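Local coordinates for protein NAD nucleotidase (Haemophilus influenzae, PDB 3ZTV) that degrades NAD to adenosine and nicotinamide riboside as a periplasmic zinc-dependent 5'-nucleotidase that also has NAD(P) pyrophosphatase activity, at residues N196-N209 with D218-Y231. Sequence-based numbering, arbitrary orientation.
Sequences NKIILLSHAGSEKN and DIDVIVTGDSHYLY. With ZN (zinc ion), chain B.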
ATOM      1  N   ASN A 196     -20.383  12.136  -9.649  1.00  9.22           N
ATOM      2  CA  ASN A 196     -20.858  11.536  -8.412  1.00  8.39           C
ATOM      3  C   ASN A 196     -21.472  10.156  -8.644  1.00  7.78           C
ATOM      4  O   ASN A 196     -22.142   9.621  -7.767  1.00  8.20           O
ATOM      5  CB  ASN A 196     -21.841  12.470  -7.685  1.00 10.42           C
ATOM      6  CG  ASN A 196     -23.079  12.791  -8.512  1.00 11.38           C
ATOM      7  OD1 ASN A 196     -23.485  12.025  -9.386  1.00 11.87           O
ATOM      8  ND2 ASN A 196     -23.696  13.936  -8.227  1.00 13.72           N
ATOM      9  N   LYS A 197     -21.209   9.588  -9.820  1.00  6.89           N
ATOM     10  CA  LYS A 197     -21.679   8.259 -10.180  1.00  6.86           C
ATOM     11  C   LYS A 197     -20.467   7.504 -10.708  1.00  5.93           C
ATOM     12  O   LYS A 197     -19.892   7.867 -11.747  1.00  7.31           O
ATOM     13  CB  LYS A 197     -22.768   8.362 -11.241  1.00  7.96           C
ATOM     14  CG  LYS A 197     -24.019   9.061 -10.726  1.00  9.27           C
ATOM     15  CD  LYS A 197     -25.030   9.281 -11.840  1.00 10.61           C
ATOM     16  CE  LYS A 197     -24.678  10.474 -12.701  1.00 11.64           C
ATOM     17  NZ  LYS A 197     -24.869  11.740 -11.939  1.00 11.95           N
ATOM     18  N   ILE A 198     -20.070   6.461  -9.975  1.00  5.70           N
ATOM     19  CA  ILE A 198     -18.827   5.743 -10.261  1.00  6.35           C
ATOM     20  C   ILE A 198     -19.038   4.233 -10.172  1.00  6.24           C
ATOM     21  O   ILE A 198     -19.557   3.716  -9.165  1.00  6.80           O
ATOM     22  CB  ILE A 198     -17.687   6.186  -9.313  1.00  7.06           C
ATOM     23  CG1 ILE A 198     -17.456   7.699  -9.452  1.00  7.86           C
ATOM     24  CG2 ILE A 198     -16.407   5.423  -9.615  1.00  8.51           C
ATOM     25  CD1 ILE A 198     -16.313   8.261  -8.600  1.00  9.85           C
ATOM     26  N   ILE A 199     -18.635   3.549 -11.244  1.00  5.60           N
ATOM     27  CA  ILE A 199     -18.707   2.101 -11.348  1.00  7.17           C
ATOM     28  C   ILE A 199     -17.288   1.551 -11.310  1.00  6.87           C
ATOM     29  O   ILE A 199     -16.400   2.068 -11.996  1.00  6.70           O
ATOM     30  CB  ILE A 199     -19.312   1.674 -12.705  1.00  6.60           C
ATOM     31  CG1 ILE A 199     -20.644   2.378 -12.964  1.00 10.84           C
ATOM     32  CG2 ILE A 199     -19.435   0.144 -12.796  1.00  7.08           C
ATOM     33  CD1 ILE A 199     -21.690   2.089 -11.952  1.00 12.17           C
ATOM     34  N   LEU A 200     -17.068   0.518 -10.505  1.00  5.51           N
ATOM     35  CA  LEU A 200     -15.774  -0.155 -10.459  1.00  4.99           C
ATOM     36  C   LEU A 200     -15.944  -1.550 -11.082  1.00  4.76           C
ATOM     37  O   LEU A 200     -16.762  -2.354 -10.622  1.00  5.41           O
ATOM     38  CB  LEU A 200     -15.305  -0.257  -9.008  1.00  6.51           C
ATOM     39  CG  LEU A 200     -13.945  -0.900  -8.756  1.00  5.34           C
ATOM     40  CD1 LEU A 200     -12.843  -0.035  -9.343  1.00  7.28           C
ATOM     41  CD2 LEU A 200     -13.723  -1.115  -7.267  1.00  6.92           C
ATOM     42  N   LEU A 201     -15.194  -1.805 -12.148  1.00  4.08           N
ATOM     43  CA  LEU A 201     -15.189  -3.082 -12.862  1.00  5.06           C
ATOM     44  C   LEU A 201     -13.924  -3.808 -12.404  1.00  4.49           C
ATOM     45  O   LEU A 201     -12.810  -3.494 -12.854  1.00  4.98           O
ATOM     46  CB  LEU A 201     -15.179  -2.829 -14.370  1.00  5.41           C
ATOM     47  CG  LEU A 201     -15.244  -4.051 -15.285  1.00  4.57           C
ATOM     48  CD1 LEU A 201     -16.476  -4.913 -15.003  1.00  5.42           C
ATOM     49  CD2 LEU A 201     -15.204  -3.635 -16.740  1.00  6.62           C
ATOM     50  N   SER A 202     -14.088  -4.723 -11.456  1.00  4.22           N
ATOM     51  CA  SER A 202     -12.973  -5.229 -10.658  1.00  3.98           C
ATOM     52  C   SER A 202     -12.835  -6.743 -10.619  1.00  4.04           C
ATOM     53  O   SER A 202     -13.709  -7.456 -10.128  1.00  4.84           O
ATOM     54  CB  SER A 202     -13.064  -4.713  -9.223  1.00  5.28           C
ATOM     55  OG  SER A 202     -12.111  -5.376  -8.402  1.00  4.96           O
ATOM     56  N   HIS A 203     -11.685  -7.209 -11.129  1.00  4.26           N
ATOM     57  CA  HIS A 203     -11.269  -8.605 -11.008  1.00  3.53           C
ATOM     58  C   HIS A 203     -10.560  -8.901  -9.682  1.00  4.77           C
ATOM     59  O   HIS A 203      -9.781  -9.868  -9.590  1.00  6.09           O
ATOM     60  CB  HIS A 203     -10.363  -9.058 -12.168  1.00  4.36           C
ATOM     61  CG  HIS A 203     -10.526 -10.511 -12.505  1.00  4.66           C
ATOM     62  ND1 HIS A 203      -9.734 -11.533 -12.002  1.00  5.81           N
ATOM     63  CD2 HIS A 203     -11.461 -11.110 -13.270  1.00  3.11           C
ATOM     64  CE1 HIS A 203     -10.175 -12.694 -12.471  1.00  2.20           C
ATOM     65  NE2 HIS A 203     -11.216 -12.459 -13.245  1.00  6.53           N
ATOM     66  N   ALA A 204     -10.808  -8.088  -8.655  1.00  4.59           N
ATOM     67  CA  ALA A 204     -10.158  -8.321  -7.361  1.00  4.20           C
ATOM     68  C   ALA A 204     -10.730  -9.508  -6.591  1.00  4.97           C
ATOM     69  O   ALA A 204     -10.124  -9.938  -5.604  1.00  6.45           O
ATOM     70  CB  ALA A 204     -10.211  -7.065  -6.484  1.00  5.53           C
ATOM     71  N   GLY A 205     -11.866 -10.036  -7.043  1.00  4.10           N
ATOM     72  CA  GLY A 205     -12.569 -11.092  -6.333  1.00  5.63           C
ATOM     73  C   GLY A 205     -13.610 -10.564  -5.346  1.00  5.19           C
ATOM     74  O   GLY A 205     -13.509  -9.423  -4.855  1.00  5.56           O
ATOM     75  N   SER A 206     -14.603 -11.390  -5.032  1.00  5.43           N
ATOM     76  CA  SER A 206     -15.667 -10.960  -4.123  1.00  5.37           C
ATOM     77  C   SER A 206     -15.149 -10.478  -2.769  1.00  6.31           C
ATOM     78  O   SER A 206     -15.609  -9.453  -2.267  1.00  6.26           O
ATOM     79  CB  SER A 206     -16.707 -12.069  -3.943  1.00  7.38           C
ATOM     80  OG  SER A 206     -17.540 -12.174  -5.083  1.00  7.72           O
ATOM     81  N   GLU A 207     -14.186 -11.181  -2.184  1.00  6.44           N
ATOM     82  CA  GLU A 207     -13.750 -10.833  -0.836  1.00  7.88           C
ATOM     83  C   GLU A 207     -13.171  -9.424  -0.813  1.00  6.30           C
ATOM     84  O   GLU A 207     -13.546  -8.600   0.025  1.00  6.97           O
ATOM     85  CB  GLU A 207     -12.731 -11.847  -0.307  1.00  9.56           C
ATOM     86  CG  GLU A 207     -12.248 -11.556   1.113  1.00 16.51           C
ATOM     87  CD  GLU A 207     -11.211 -12.553   1.603  1.00 22.75           C
ATOM     88  OE1 GLU A 207     -10.210 -12.786   0.887  1.00 26.55           O
ATOM     89  OE2 GLU A 207     -11.400 -13.101   2.711  1.00 26.22           O
ATOM     90  N   LYS A 208     -12.263  -9.136  -1.743  1.00  5.90           N
ATOM     91  CA  LYS A 208     -11.617  -7.830  -1.790  1.00  5.61           C
ATOM     92  C   LYS A 208     -12.606  -6.742  -2.206  1.00  5.20           C
ATOM     93  O   LYS A 208     -12.568  -5.636  -1.671  1.00  5.68           O
ATOM     94  CB  LYS A 208     -10.395  -7.862  -2.719  1.00  5.74           C
ATOM     95  CG  LYS A 208      -9.705  -6.513  -2.884  1.00  6.93           C
ATOM     96  CD  LYS A 208      -9.078  -5.983  -1.591  1.00  7.77           C
ATOM     97  CE  LYS A 208      -7.999  -6.901  -1.071  1.00  9.57           C
ATOM     98  NZ  LYS A 208      -7.286  -6.283   0.086  1.00 12.30           N
ATOM     99  N   ASN A 209     -13.509  -7.047  -3.132  1.00  5.36           N
ATOM    100  CA  ASN A 209     -14.518  -6.073  -3.549  1.00  4.56           C
ATOM    101  C   ASN A 209     -15.513  -5.721  -2.426  1.00  5.19           C
ATOM    102  O   ASN A 209     -15.963  -4.570  -2.328  1.00  5.86           O
ATOM    103  CB  ASN A 209     -15.264  -6.533  -4.809  1.00  5.29           C
ATOM    104  CG  ASN A 209     -14.407  -6.452  -6.054  1.00  4.54           C
ATOM    105  OD1 ASN A 209     -13.351  -5.800  -6.052  1.00  5.10           O
ATOM    106  ND2 ASN A 209     -14.872  -7.080  -7.129  1.00  5.84           N
ATOM    107  N   ASP A 218     -17.300   6.836  -2.371  1.00  6.89           N
ATOM    108  CA  ASP A 218     -17.558   7.428  -3.680  1.00  6.78           C
ATOM    109  C   ASP A 218     -17.707   6.424  -4.831  1.00  6.10           C
ATOM    110  O   ASP A 218     -17.812   6.824  -5.992  1.00  7.74           O
ATOM    111  CB  ASP A 218     -16.511   8.503  -4.000  1.00 10.01           C
ATOM    112  CG  ASP A 218     -16.450   9.585  -2.937  1.00 16.31           C
ATOM    113  OD1 ASP A 218     -17.516  10.114  -2.556  1.00 20.31           O
ATOM    114  OD2 ASP A 218     -15.334   9.877  -2.473  1.00 22.18           O
ATOM    115  N   ILE A 219     -17.745   5.137  -4.497  1.00  5.49           N
ATOM    116  CA  ILE A 219     -17.965   4.094  -5.514  1.00  5.97           C
ATOM    117  C   ILE A 219     -19.343   3.457  -5.304  1.00  5.61           C
ATOM    118  O   ILE A 219     -19.657   2.991  -4.207  1.00  6.83           O
ATOM    119  CB  ILE A 219     -16.844   3.024  -5.484  1.00  5.50           C
ATOM    120  CG1 ILE A 219     -15.479   3.679  -5.745  1.00  6.07           C
ATOM    121  CG2 ILE A 219     -17.134   1.885  -6.474  1.00  5.76           C
ATOM    122  CD1 ILE A 219     -14.316   2.695  -5.688  1.00  6.77           C
ATOM    123  N   ASP A 220     -20.154   3.464  -6.355  1.00  5.19           N
ATOM    124  CA  ASP A 220     -21.562   3.069  -6.259  1.00  5.10           C
ATOM    125  C   ASP A 220     -21.864   1.601  -6.547  1.00  4.81           C
ATOM    126  O   ASP A 220     -22.706   0.996  -5.873  1.00  5.06           O
ATOM    127  CB  ASP A 220     -22.388   3.958  -7.183  1.00  6.04           C
ATOM    128  CG  ASP A 220     -22.277   5.427  -6.801  1.00  6.77           C
ATOM    129  OD1 ASP A 220     -22.661   5.778  -5.670  1.00  6.80           O
ATOM    130  OD2 ASP A 220     -21.794   6.262  -7.595  1.00  6.71           O
ATOM    131  N   VAL A 221     -21.194   1.039  -7.552  1.00  5.32           N
ATOM    132  CA  VAL A 221     -21.432  -0.350  -7.970  1.00  5.53           C
ATOM    133  C   VAL A 221     -20.085  -1.007  -8.262  1.00  4.50           C
ATOM    134  O   VAL A 221     -19.233  -0.411  -8.943  1.00  6.18           O
ATOM    135  CB  VAL A 221     -22.344  -0.445  -9.233  1.00  6.28           C
ATOM    136  CG1 VAL A 221     -22.647  -1.899  -9.597  1.00  8.36           C
ATOM    137  CG2 VAL A 221     -23.656   0.302  -9.002  1.00  6.79           C
ATOM    138  N   ILE A 222     -19.889  -2.213  -7.739  1.00  4.23           N
ATOM    139  CA  ILE A 222     -18.669  -2.971  -8.025  1.00  4.56           C
ATOM    140  C   ILE A 222     -19.014  -4.282  -8.735  1.00  4.77           C
ATOM    141  O   ILE A 222     -19.509  -5.244  -8.126  1.00  4.99           O
ATOM    142  CB  ILE A 222     -17.840  -3.250  -6.752  1.00  4.53           C
ATOM    143  CG1 ILE A 222     -17.623  -1.961  -5.939  1.00  5.18           C
ATOM    144  CG2 ILE A 222     -16.522  -3.925  -7.120  1.00  5.19           C
ATOM    145  CD1 ILE A 222     -16.906  -2.161  -4.617  1.00  6.21           C
ATOM    146  N   VAL A 223     -18.736  -4.312 -10.032  1.00  4.22           N
ATOM    147  CA  VAL A 223     -19.020  -5.440 -10.911  1.00  4.55           C
ATOM    148  C   VAL A 223     -17.805  -6.351 -10.838  1.00  4.20           C
ATOM    149  O   VAL A 223     -16.687  -5.923 -11.154  1.00  5.44           O
ATOM    150  CB  VAL A 223     -19.252  -4.946 -12.362  1.00  4.02           C
ATOM    151  CG1 VAL A 223     -19.585  -6.115 -13.304  1.00  6.34           C
ATOM    152  CG2 VAL A 223     -20.353  -3.871 -12.397  1.00  6.76           C
ATOM    153  N   THR A 224     -18.025  -7.586 -10.394  1.00  4.49           N
ATOM    154  CA  THR A 224     -16.959  -8.457  -9.895  1.00  4.70           C
ATOM    155  C   THR A 224     -16.556  -9.603 -10.827  1.00  5.10           C
ATOM    156  O   THR A 224     -17.406 -10.215 -11.497  1.00  5.20           O
ATOM    157  CB  THR A 224     -17.395  -9.056  -8.543  1.00  5.66           C
ATOM    158  OG1 THR A 224     -17.589  -7.994  -7.600  1.00  5.63           O
ATOM    159  CG2 THR A 224     -16.394 -10.035  -7.981  1.00  6.61           C
ATOM    160  N   GLY A 225     -15.256  -9.890 -10.820  1.00  4.38           N
ATOM    161  CA  GLY A 225     -14.727 -11.143 -11.326  1.00  4.76           C
ATOM    162  C   GLY A 225     -13.700 -11.738 -10.387  1.00  5.21           C
ATOM    163  O   GLY A 225     -13.304 -11.109  -9.401  1.00  5.62           O
ATOM    164  N   ASP A 226     -13.291 -12.960 -10.723  1.00  4.66           N
ATOM    165  CA  ASP A 226     -12.219 -13.757 -10.091  1.00  5.05           C
ATOM    166  C   ASP A 226     -12.662 -14.878  -9.174  1.00  6.50           C
ATOM    167  O   ASP A 226     -12.019 -15.932  -9.151  1.00  7.45           O
ATOM    168  CB  ASP A 226     -11.117 -12.933  -9.402  1.00  5.73           C
ATOM    169  CG  ASP A 226      -9.893 -13.789  -9.046  1.00  4.63           C
ATOM    170  OD1 ASP A 226      -9.226 -14.324  -9.954  1.00  5.62           O
ATOM    171  OD2 ASP A 226      -9.578 -13.949  -7.843  1.00  7.02           O
ATOM    172  N   SER A 227     -13.716 -14.644  -8.396  1.00  5.21           N
ATOM    173  CA  SER A 227     -14.181 -15.634  -7.426  1.00  6.05           C
ATOM    174  C   SER A 227     -15.116 -16.703  -8.010  1.00  5.90           C
ATOM    175  O   SER A 227     -15.286 -17.762  -7.403  1.00  7.12           O
ATOM    176  CB  SER A 227     -14.832 -14.940  -6.214  1.00  6.41           C
ATOM    177  OG  SER A 227     -15.533 -13.740  -6.565  1.00  7.30           O
ATOM    178  N   HIS A 228     -15.698 -16.445  -9.183  1.00  5.29           N
ATOM    179  CA  HIS A 228     -16.561 -17.424  -9.861  1.00  5.61           C
ATOM    180  C   HIS A 228     -17.855 -17.723  -9.055  1.00  6.11           C
ATOM    181  O   HIS A 228     -18.492 -18.771  -9.245  1.00  6.20           O
ATOM    182  CB  HIS A 228     -15.818 -18.755 -10.092  1.00  5.93           C
ATOM    183  CG  HIS A 228     -14.728 -18.740 -11.137  1.00  5.66           C
ATOM    184  ND1 HIS A 228     -13.990 -17.635 -11.513  1.00  6.67           N
ATOM    185  CD2 HIS A 228     -14.231 -19.774 -11.854  1.00  4.35           C
ATOM    186  CE1 HIS A 228     -13.102 -18.000 -12.428  1.00  3.25           C
ATOM    187  NE2 HIS A 228     -13.237 -19.289 -12.657  1.00  8.65           N
ATOM    188  N   TYR A 229     -18.259 -16.823  -8.165  1.00  5.16           N
ATOM    189  CA  TYR A 229     -19.458 -17.049  -7.350  1.00  6.36           C
ATOM    190  C   TYR A 229     -20.743 -16.788  -8.114  1.00  5.22           C
ATOM    191  O   TYR A 229     -20.887 -15.750  -8.786  1.00  5.90           O
ATOM    192  CB  TYR A 229     -19.467 -16.135  -6.125  1.00  6.79           C
ATOM    193  CG  TYR A 229     -18.419 -16.408  -5.072  1.00  6.82           C
ATOM    194  CD1 TYR A 229     -17.713 -17.605  -5.030  1.00  9.47           C
ATOM    195  CD2 TYR A 229     -18.145 -15.453  -4.099  1.00  8.30           C
ATOM    196  CE1 TYR A 229     -16.759 -17.835  -4.038  1.00 10.62           C
ATOM    197  CE2 TYR A 229     -17.208 -15.676  -3.108  1.00  8.67           C
ATOM    198  CZ  TYR A 229     -16.512 -16.860  -3.087  1.00  9.57           C
ATOM    199  OH  TYR A 229     -15.567 -17.074  -2.104  1.00 14.55           O
ATOM    200  N   LEU A 230     -21.690 -17.720  -7.980  1.00  5.81           N
ATOM    201  CA  LEU A 230     -23.061 -17.477  -8.429  1.00  6.18           C
ATOM    202  C   LEU A 230     -23.762 -16.586  -7.396  1.00  6.58           C
ATOM    203  O   LEU A 230     -23.968 -16.995  -6.246  1.00  7.37           O
ATOM    204  CB  LEU A 230     -23.834 -18.797  -8.606  1.00  7.38           C
ATOM    205  CG  LEU A 230     -25.309 -18.673  -9.009  1.00  5.97           C
ATOM    206  CD1 LEU A 230     -25.508 -17.949 -10.336  1.00  6.48           C
ATOM    207  CD2 LEU A 230     -25.982 -20.048  -9.051  1.00  7.66           C
ATOM    208  N   TYR A 231     -24.101 -15.364  -7.799  1.00  5.56           N
ATOM    209  CA  TYR A 231     -24.976 -14.505  -6.996  1.00  4.62           C
ATOM    210  C   TYR A 231     -26.364 -14.781  -7.562  1.00  5.03           C
ATOM    211  O   TYR A 231     -26.603 -14.628  -8.755  1.00  5.41           O
ATOM    212  CB  TYR A 231     -24.610 -13.021  -7.157  1.00  5.15           C
ATOM    213  CG  TYR A 231     -23.376 -12.505  -6.416  1.00  4.56           C
ATOM    214  CD1 TYR A 231     -22.130 -13.101  -6.591  1.00  6.03           C
ATOM    215  CD2 TYR A 231     -23.462 -11.404  -5.566  1.00  5.80           C
ATOM    216  CE1 TYR A 231     -21.003 -12.613  -5.952  1.00  5.87           C
ATOM    217  CE2 TYR A 231     -22.336 -10.902  -4.926  1.00  6.46           C
ATOM    218  CZ  TYR A 231     -21.117 -11.518  -5.117  1.00  5.56           C
ATOM    219  OH  TYR A 231     -20.008 -11.001  -4.476  1.00  6.68           O
TER
HETATM  220 ZN    ZN B1598      -9.464 -14.628 -12.069  1.00  5.13          ZN
HETATM  221  O   HOH W   1     -19.863   8.720  -6.180  1.00 10.03           O
HETATM  222  O   HOH W   2      -7.990 -12.560  -6.059  1.00 12.70           O
HETATM  223  O   HOH W   3     -10.307 -16.402 -11.662  1.00  5.46           O
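N209 and T224 run alongside each other, heading opposite ways, where helix 206-215 covers strand 221-224. N209 ND2 donates to T224 OG1 at 2.9 Å, with the hydroxyl near the amide plane. ND2 also donates to S202 O at 3.2 Å, from above that carbonyl plane. The backbone N of G225 reaches S202 O from the opposite face. S202 OG, anti to its own N (chi1 171°), donates to N209 OD1 on a lone pair at 2.7 Å and accepts from A204 N in an ST turn. The amide rotation is thus fixed from both ends. I222 CG2 packs on N209 CG at 3.5 Å.

Strands 198-203 and 221-224 run parallel. On the face with N209, L200 and I222 point the same way, flank to flank. On the other face L201 CD1 rests on V223 CG1 at 3.7 Å. D220 OD2 takes the N-H of I198 with its anti lone pair, and D220 N donates to I198 O.

Past the strand ends, S227 OG accepts from S206 N at 3.0 Å and also bonds E263. S206 OG meets the edge of the Y231 ring in plane and shares a hydrogen bond with Y231 OH at 2.8 Å.

The H203 ring lies with one face against G225 and D226, its plane 63° from the D226 carboxylate. Its NE2 is hydrogen-bonded to D20. D226 OD1 binds zinc at 2.1 Å, together with D70 and N102, while OD2 pairs with K163. In this beta-alpha-beta unit the loop after strand 221-224 brings D226 to the zinc. H203, near the end of the neighbouring strand, probably belongs to the same dimetal site of a calcineurin-like phosphoesterase.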